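Putative type VI secretion protein (Escherichia coli, PDB 3U66) is probably an inner-membrane component of the type VI secretion system, its cytoplasmic domain being an all-helical double bundle of the DotU family. Local coordinates at residues A[110-115]-A[140-145]; A[105-110]-A[129-134]; A[10-15]-A[44-49]. All coordinates share one frame; numbering follows the deposited sequence.

Contact 1: residues A[110-115]-A[140-145]; sequences RIREQL and YRSQDD
Arg112 reaches off helix 103-115 and brings its guanidinium under the Ser142 hydroxyl and beside Tyr140 OH, in the loop that leads to helix 148-157. The contact sits at the surface of the helical-bundle DotU fold and joins a helix to a loop, with no hydrogen bond between the two segments. Its closer-packed part gathers round the end of the arginine, whose chain, bent twice along its length, brings NH1 and NH2 to the loop. The hydroxyl OG of Ser142 stands over one face of the guanidinium, displaced toward the rim, with OG 3.8 Å from Arg112 NH2. Tyr140 crosses the arginine chain at about a right angle, and its ring plane lies 71° from that of the guanidinium; here Arg112 NH1 is 4.0 Å from Tyr140 OH. The carbonyl Arg141 O comes obliquely to 3.9 Å from Arg112 NH1. Charge pairing comes from beyond the loop segment, through a salt bridge from Arg112 NE to Glu146 OE1, while Val151 of helix 148-157 touches both Arg112 and Tyr140.

Toward solvent the contact thins out: the side chain of Arg141 leads away into an exposed position, and Asp144 is also exposed. Only side chains bridge the backbones, Arg112 CA to Ser142 CA being 10.5 Å. Asp144 OD2 accepts a 2.9 Å hydrogen bond from Ser142 OG, which arrives from above the carboxylate plane, 52° out of it.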
# COMPACT_ATOMS: atom_id res chain seq x y z
N ARG A 110 8.08 -6.77 4.62
CA ARG A 110 8.78 -6.30 3.43
C ARG A 110 9.32 -4.88 3.59
O ARG A 110 10.37 -4.58 3.05
CB ARG A 110 7.85 -6.41 2.21
CG ARG A 110 8.48 -6.07 0.88
CD ARG A 110 9.06 -7.25 0.12
NE ARG A 110 8.04 -8.27 -0.18
CZ ARG A 110 7.50 -8.50 -1.37
NH1 ARG A 110 7.87 -7.80 -2.43
NH2 ARG A 110 6.59 -9.45 -1.52
N ILE A 111 8.60 -4.00 4.31
CA ILE A 111 9.05 -2.63 4.59
C ILE A 111 10.29 -2.64 5.51
O ILE A 111 11.25 -1.91 5.25
CB ILE A 111 7.89 -1.71 5.14
CG1 ILE A 111 6.84 -1.42 4.03
CG2 ILE A 111 8.43 -0.38 5.72
CD1 ILE A 111 5.45 -1.00 4.52
N ARG A 112 10.27 -3.52 6.52
CA ARG A 112 11.34 -3.70 7.50
C ARG A 112 12.64 -4.21 6.87
O ARG A 112 13.70 -3.70 7.23
CB ARG A 112 10.91 -4.60 8.66
CG ARG A 112 9.70 -4.06 9.43
CD ARG A 112 9.85 -4.17 10.93
NE ARG A 112 10.43 -5.43 11.38
CZ ARG A 112 9.74 -6.54 11.62
NH1 ARG A 112 8.42 -6.55 11.45
NH2 ARG A 112 10.36 -7.64 12.02
N GLU A 113 12.55 -5.18 5.94
CA GLU A 113 13.76 -5.69 5.27
C GLU A 113 14.37 -4.69 4.29
O GLU A 113 15.56 -4.78 3.99
CB GLU A 113 13.62 -7.13 4.71
CG GLU A 113 12.33 -7.42 3.97
CD GLU A 113 11.82 -8.84 4.18
OE1 GLU A 113 11.72 -9.28 5.35
OE2 GLU A 113 11.48 -9.50 3.17
N GLN A 114 13.56 -3.71 3.85
CA GLN A 114 14.01 -2.61 2.99
C GLN A 114 14.78 -1.62 3.86
O GLN A 114 15.76 -1.04 3.40
CB GLN A 114 12.82 -1.93 2.29
CG GLN A 114 12.29 -2.67 1.07
CD GLN A 114 13.27 -2.70 -0.09
OE1 GLN A 114 13.76 -1.68 -0.57
NE2 GLN A 114 13.56 -3.89 -0.57
N LEU A 115 14.34 -1.45 5.12
CA LEU A 115 14.99 -0.56 6.10
C LEU A 115 16.32 -1.11 6.60
O LEU A 115 17.18 -0.34 7.04
CB LEU A 115 14.05 -0.23 7.28
CG LEU A 115 12.86 0.69 6.99
CD1 LEU A 115 12.02 0.88 8.21
CD2 LEU A 115 13.30 2.05 6.45
N TYR A 140 -0.07 -5.61 11.25
CA TYR A 140 1.30 -5.60 11.74
C TYR A 140 1.46 -6.54 12.92
O TYR A 140 0.64 -6.55 13.85
CB TYR A 140 1.73 -4.17 12.12
CG TYR A 140 3.17 -4.04 12.59
CD1 TYR A 140 4.20 -3.86 11.67
CD2 TYR A 140 3.48 -4.03 13.94
CE1 TYR A 140 5.53 -3.72 12.10
CE2 TYR A 140 4.80 -3.89 14.38
CZ TYR A 140 5.82 -3.74 13.45
OH TYR A 140 7.13 -3.60 13.88
N ARG A 141 2.51 -7.36 12.84
CA ARG A 141 2.90 -8.34 13.86
C ARG A 141 4.42 -8.24 13.97
O ARG A 141 5.10 -8.03 12.96
CB ARG A 141 2.53 -9.78 13.46
CG ARG A 141 1.20 -9.98 12.72
CD ARG A 141 0.11 -10.53 13.60
NE ARG A 141 -0.83 -9.49 14.01
CZ ARG A 141 -2.07 -9.36 13.53
NH1 ARG A 141 -2.53 -10.22 12.64
NH2 ARG A 141 -2.85 -8.38 13.96
N SER A 142 4.96 -8.40 15.19
CA SER A 142 6.40 -8.39 15.46
C SER A 142 6.66 -8.94 16.85
O SER A 142 6.45 -8.22 17.85
CB SER A 142 6.99 -6.99 15.33
OG SER A 142 8.41 -7.06 15.26
N GLN A 143 7.10 -10.21 16.94
CA GLN A 143 7.41 -10.84 18.23
C GLN A 143 8.73 -10.29 18.79
O GLN A 143 9.72 -11.02 18.93
CB GLN A 143 7.33 -12.38 18.18
CG GLN A 143 5.91 -12.94 18.00
CD GLN A 143 4.94 -12.80 19.18
OE1 GLN A 143 3.99 -13.58 19.31
NE2 GLN A 143 5.11 -11.80 20.05
N ASP A 144 8.74 -8.96 19.05
CA ASP A 144 9.84 -8.15 19.57
C ASP A 144 9.38 -6.72 19.98
O ASP A 144 8.20 -6.38 19.85
CB ASP A 144 11.08 -8.17 18.62
CG ASP A 144 11.32 -6.99 17.68
OD1 ASP A 144 12.49 -6.77 17.31
OD2 ASP A 144 10.35 -6.32 17.30
N ASP A 145 10.33 -5.90 20.43
CA ASP A 145 10.16 -4.53 20.89
C ASP A 145 9.79 -3.46 19.82
O ASP A 145 9.67 -2.28 20.18
CB ASP A 145 11.45 -4.12 21.59

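Contact 2: residues A[105-110]-A[129-134]; sequences EELWER and CRTLQL
Two first torsions on neighbouring residues set up this contact: Leu107 carries CG anti to its own nitrogen (chi1 177°), and Trp108 swings CG beside the nitrogen (chi1 -83°). The first sends the CD2 methyl across to Thr131, and the second brings the far end of the indole to Leu132. Leu107 and Thr131 reach toward each other tip to tip, methyl against methyl, with Leu107 CD2 4.1 Å from Thr131 CG2. The threonine is turned so that this methyl faces the leucine while OG1 is occupied on its own helix, hydrogen-bonded to Cys127 O.

The second pair is closer. Trp108 and Leu132 cross obliquely, and both leucine methyls touch the CZ2-CH2 end of the six-membered ring: Leu132 CD2 lies 3.7 Å from Trp108 CH2, and the other methyl, CD1, is 3.8 Å from the same CH2. On the five-membered ring of the indole NE1 gives its hydrogen to Thr137 O, a bond that helps fix the rotation of the ring.

Helices 103-115 and 122-133 are successive helices of the all-helical DotU bundle, and these apolar ends fill the interval between them in the interior, where the nearest CA pair, Leu107 to Thr131, is 10.2 Å apart. Neighbouring helices close round the same spot: Tyr65 and Ala66 of helix 57-76 touch Leu107 and Thr131 respectively, and Ile152 of helix 148-157 packs on Leu132.

Away from this apolar meeting, Arg130 NH1 bonds to Gln133 OE1 at 2.9 Å, a nearly straight bond (163° at the hydrogen) that lies in the guanidinium plane and uses a carbonyl lone pair.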
# COMPACT_ATOMS: atom_id res chain seq x y z
N GLU A 105 -0.04 -8.57 6.25
CA GLU A 105 1.01 -8.95 7.19
C GLU A 105 2.40 -8.86 6.56
O GLU A 105 3.28 -8.19 7.12
CB GLU A 105 0.75 -10.38 7.71
CG GLU A 105 1.42 -10.70 9.04
CD GLU A 105 1.14 -12.10 9.57
OE1 GLU A 105 -0.05 -12.46 9.70
OE2 GLU A 105 2.12 -12.81 9.88
N GLU A 106 2.62 -9.53 5.41
CA GLU A 106 3.94 -9.57 4.80
C GLU A 106 4.46 -8.30 4.12
O GLU A 106 5.66 -8.21 3.88
CB GLU A 106 4.26 -10.87 4.04
CG GLU A 106 3.33 -11.23 2.90
N LEU A 107 3.59 -7.28 3.87
CA LEU A 107 4.05 -6.00 3.32
C LEU A 107 4.82 -5.22 4.41
O LEU A 107 5.81 -4.56 4.10
CB LEU A 107 2.92 -5.17 2.70
CG LEU A 107 3.27 -3.77 2.15
CD1 LEU A 107 4.28 -3.84 0.99
CD2 LEU A 107 2.02 -3.04 1.72
N TRP A 108 4.38 -5.33 5.67
CA TRP A 108 5.05 -4.74 6.83
C TRP A 108 6.41 -5.40 7.03
O TRP A 108 7.38 -4.72 7.32
CB TRP A 108 4.19 -4.88 8.10
CG TRP A 108 3.17 -3.80 8.22
CD1 TRP A 108 1.82 -3.94 8.10
CD2 TRP A 108 3.41 -2.39 8.36
NE1 TRP A 108 1.20 -2.71 8.20
CE2 TRP A 108 2.16 -1.75 8.35
CE3 TRP A 108 4.57 -1.62 8.49
CZ2 TRP A 108 2.03 -0.36 8.45
CZ3 TRP A 108 4.44 -0.25 8.63
CH2 TRP A 108 3.19 0.37 8.63
N GLU A 109 6.47 -6.73 6.82
CA GLU A 109 7.67 -7.56 6.91
C GLU A 109 8.64 -7.10 5.79
O GLU A 109 9.85 -6.98 6.04
CB GLU A 109 7.26 -9.03 6.69
CG GLU A 109 8.23 -10.08 7.23
CD GLU A 109 7.80 -11.52 7.03
OE1 GLU A 109 6.75 -11.77 6.38
OE2 GLU A 109 8.52 -12.42 7.53
N ARG A 110 8.08 -6.77 4.62
CA ARG A 110 8.78 -6.30 3.43
C ARG A 110 9.32 -4.88 3.59
O ARG A 110 10.37 -4.58 3.05
CB ARG A 110 7.85 -6.41 2.21
CG ARG A 110 8.48 -6.07 0.88
CD ARG A 110 9.06 -7.25 0.12
NE ARG A 110 8.04 -8.27 -0.18
CZ ARG A 110 7.50 -8.50 -1.37
NH1 ARG A 110 7.87 -7.80 -2.43
NH2 ARG A 110 6.59 -9.45 -1.52
N CYS A 129 5.87 4.81 1.17
CA CYS A 129 5.39 5.96 1.92
C CYS A 129 4.02 6.36 1.41
O CYS A 129 3.11 6.64 2.19
CB CYS A 129 6.38 7.13 1.83
SG CYS A 129 7.86 6.91 2.84
N ARG A 130 3.87 6.35 0.08
CA ARG A 130 2.61 6.68 -0.60
C ARG A 130 1.54 5.66 -0.23
O ARG A 130 0.39 6.06 0.01
CB ARG A 130 2.82 6.76 -2.12
CG ARG A 130 2.16 7.96 -2.79
CD ARG A 130 2.78 9.27 -2.37
NE ARG A 130 2.91 10.23 -3.47
CZ ARG A 130 2.31 11.42 -3.50
NH1 ARG A 130 1.52 11.81 -2.50
NH2 ARG A 130 2.49 12.23 -4.54
N THR A 131 1.92 4.36 -0.11
CA THR A 131 1.04 3.25 0.27
C THR A 131 0.45 3.52 1.67
O THR A 131 -0.75 3.37 1.86
CB THR A 131 1.78 1.91 0.14
OG1 THR A 131 2.18 1.73 -1.23
CG2 THR A 131 0.95 0.72 0.59
N LEU A 132 1.30 3.96 2.61
CA LEU A 132 0.90 4.27 3.99
C LEU A 132 0.11 5.57 4.09
O LEU A 132 -0.78 5.66 4.93
CB LEU A 132 2.10 4.30 4.95
CG LEU A 132 2.91 3.00 5.14
CD1 LEU A 132 3.93 3.17 6.22
CD2 LEU A 132 2.03 1.81 5.45
N GLN A 133 0.45 6.57 3.25
CA GLN A 133 -0.22 7.87 3.19
C GLN A 133 -1.66 7.70 2.73
O GLN A 133 -2.54 8.37 3.25
CB GLN A 133 0.53 8.83 2.25
CG GLN A 133 -0.07 10.24 2.16
CD GLN A 133 0.33 11.02 0.94
OE1 GLN A 133 1.04 10.55 0.05
NE2 GLN A 133 -0.16 12.24 0.85
N LEU A 134 -1.91 6.81 1.75
CA LEU A 134 -3.25 6.60 1.20
C LEU A 134 -4.20 5.78 2.08
O LEU A 134 -5.39 5.64 1.75
CB LEU A 134 -3.23 6.11 -0.27
CG LEU A 134 -2.39 6.93 -1.28
CD1 LEU A 134 -2.55 6.37 -2.65
CD2 LEU A 134 -2.76 8.39 -1.28

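Contact 3: residues A[10-15]-A[44-49]; sequences EQIFYP and KQAREE
Ile12 lies over the backbone and side chain of Ala46, its branch methyl CG2 3.5 Å from Ala46 CA and 3.8 Å from Ala46 CB. This is the meeting of two antiparallel helices in the DotU helical bundle, 7-24 and 32-52; the axes of their segments 10-15 and 44-49 run 173° apart in direction and approach to 9.7 Å. The small alanine side chain is consistent with the close backbones, Ile12 CA to Ala46 CA being 5.8 Å. With CG2 anti to the backbone nitrogen, that methyl of Ile12 lies between Ala46 and Glu49, and CD1 runs along Glu49; these two side chains slide past each other in opposite directions, Ile12 CD1 lying 3.6 Å from Glu49 CB. Phe13 adds to the apolar part, with CE1 4.0 Å from Ala46 CB, and its ring also meets Phe67. Leu64 of helix 57-76 touches both Phe13 and Ala46, tying a third helix into the group.

The polar part of the contact is a water bridge between the helices. A single water donates to the backbone Ile12 O at 2.8 Å and to the carboxylate Glu49 OE1 at 2.7 Å.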
# COMPACT_ATOMS: atom_id res chain seq x y z
N GLU A 10 6.33 7.64 -9.58
CA GLU A 10 5.11 8.28 -9.08
C GLU A 10 4.13 8.51 -10.24
O GLU A 10 2.93 8.26 -10.08
CB GLU A 10 5.43 9.58 -8.33
CG GLU A 10 5.98 9.37 -6.94
CD GLU A 10 5.92 10.59 -6.04
OE1 GLU A 10 4.93 10.71 -5.28
OE2 GLU A 10 6.84 11.42 -6.11
N GLN A 11 4.65 8.93 -11.41
CA GLN A 11 3.95 9.15 -12.67
C GLN A 11 3.16 7.89 -13.09
O GLN A 11 2.05 8.02 -13.60
CB GLN A 11 4.99 9.43 -13.77
CG GLN A 11 5.06 10.83 -14.33
CD GLN A 11 5.98 10.91 -15.55
OE1 GLN A 11 6.39 9.89 -16.16
NE2 GLN A 11 6.32 12.13 -15.95
N ILE A 12 3.78 6.69 -12.92
CA ILE A 12 3.20 5.38 -13.26
C ILE A 12 2.03 5.03 -12.32
O ILE A 12 1.01 4.50 -12.78
CB ILE A 12 4.27 4.23 -13.19
CG1 ILE A 12 5.67 4.59 -13.74
CG2 ILE A 12 3.76 2.92 -13.75
CD1 ILE A 12 5.85 4.78 -15.25
N PHE A 13 2.19 5.29 -11.01
CA PHE A 13 1.19 4.93 -10.01
C PHE A 13 0.12 5.98 -9.71
O PHE A 13 -0.88 5.62 -9.09
CB PHE A 13 1.85 4.43 -8.72
CG PHE A 13 2.54 3.09 -8.80
CD1 PHE A 13 1.80 1.91 -8.89
CD2 PHE A 13 3.93 3.00 -8.75
CE1 PHE A 13 2.44 0.67 -8.96
CE2 PHE A 13 4.57 1.76 -8.84
CZ PHE A 13 3.82 0.60 -8.94
N TYR A 14 0.31 7.24 -10.16
CA TYR A 14 -0.65 8.34 -9.94
C TYR A 14 -2.11 8.00 -10.31
O TYR A 14 -2.97 8.17 -9.44
CB TYR A 14 -0.20 9.67 -10.58
CG TYR A 14 0.67 10.55 -9.72
CD1 TYR A 14 0.30 10.88 -8.42
CD2 TYR A 14 1.82 11.15 -10.23
CE1 TYR A 14 1.09 11.70 -7.62
CE2 TYR A 14 2.62 11.97 -9.45
CZ TYR A 14 2.25 12.24 -8.14
OH TYR A 14 3.03 13.06 -7.37
N PRO A 15 -2.44 7.48 -11.52
CA PRO A 15 -3.85 7.14 -11.80
C PRO A 15 -4.45 6.16 -10.79
O PRO A 15 -5.57 6.37 -10.32
CB PRO A 15 -3.79 6.54 -13.22
CG PRO A 15 -2.55 7.06 -13.81
CD PRO A 15 -1.58 7.14 -12.68
N LYS A 44 -1.18 -4.14 -14.64
CA LYS A 44 -0.47 -4.61 -15.83
C LYS A 44 0.23 -3.46 -16.57
O LYS A 44 1.34 -3.63 -17.04
CB LYS A 44 -1.42 -5.37 -16.77
CG LYS A 44 -1.88 -6.73 -16.25
CD LYS A 44 -2.18 -7.72 -17.38
CE LYS A 44 -3.54 -7.56 -18.01
NZ LYS A 44 -3.63 -8.29 -19.30
N GLN A 45 -0.44 -2.28 -16.63
CA GLN A 45 0.07 -1.05 -17.25
C GLN A 45 1.29 -0.57 -16.48
O GLN A 45 2.29 -0.19 -17.09
CB GLN A 45 -1.03 0.04 -17.27
CG GLN A 45 -0.57 1.45 -17.63
CD GLN A 45 -0.53 1.71 -19.10
OE1 GLN A 45 -1.57 1.79 -19.77
NE2 GLN A 45 0.66 1.87 -19.64
N ALA A 46 1.20 -0.62 -15.14
CA ALA A 46 2.29 -0.22 -14.25
C ALA A 46 3.51 -1.13 -14.41
O ALA A 46 4.64 -0.62 -14.45
CB ALA A 46 1.82 -0.19 -12.80
N ARG A 47 3.28 -2.45 -14.55
CA ARG A 47 4.31 -3.49 -14.75
C ARG A 47 5.14 -3.23 -16.02
O ARG A 47 6.37 -3.20 -15.95
CB ARG A 47 3.65 -4.88 -14.81
CG ARG A 47 4.59 -6.03 -14.42
CD ARG A 47 4.41 -7.25 -15.30
NE ARG A 47 3.14 -7.94 -15.06
CZ ARG A 47 2.10 -7.94 -15.90
NH1 ARG A 47 2.17 -7.27 -17.04
NH2 ARG A 47 1.00 -8.61 -15.60
N GLU A 48 4.46 -3.02 -17.17
CA GLU A 48 5.08 -2.75 -18.47
C GLU A 48 5.84 -1.43 -18.46
O GLU A 48 6.93 -1.35 -19.02
CB GLU A 48 4.02 -2.77 -19.58
N GLU A 49 5.27 -0.39 -17.82
CA GLU A 49 5.87 0.94 -17.72
C GLU A 49 7.13 0.98 -16.85
O GLU A 49 8.13 1.57 -17.26
CB GLU A 49 4.82 1.97 -17.25
CG GLU A 49 4.42 2.94 -18.35
CD GLU A 49 3.13 3.70 -18.13
OE1 GLU A 49 2.92 4.25 -17.03
OE2 GLU A 49 2.34 3.79 -19.10
O HOH W 1 0.90 3.50 -15.37

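In the fold
Contact 2 belongs to the core, contact 3 is partly buried, and contact 1 is at the surface. The chemistry follows: apolar ends alone cross contact 2, contact 3 adds a water bridge to its hydrocarbon packing, and contact 1 rests on an arginine among polar groups. Contacts 1 and 2 both draw on helix 103-115 and share Arg110; they touch where the rings of Tyr140 and Trp108 meet edge-to-face, Tyr140 CD1 coming 3.6 Å from Trp108 CG. Contact 3 uses different helices but reaches contact 2 through a salt bridge, Arg130 NE to Glu10 OE1 at 2.8 Å. Contacts 1 and 3 lie on opposite sides of the chain's centre, their centres about 27 Å apart.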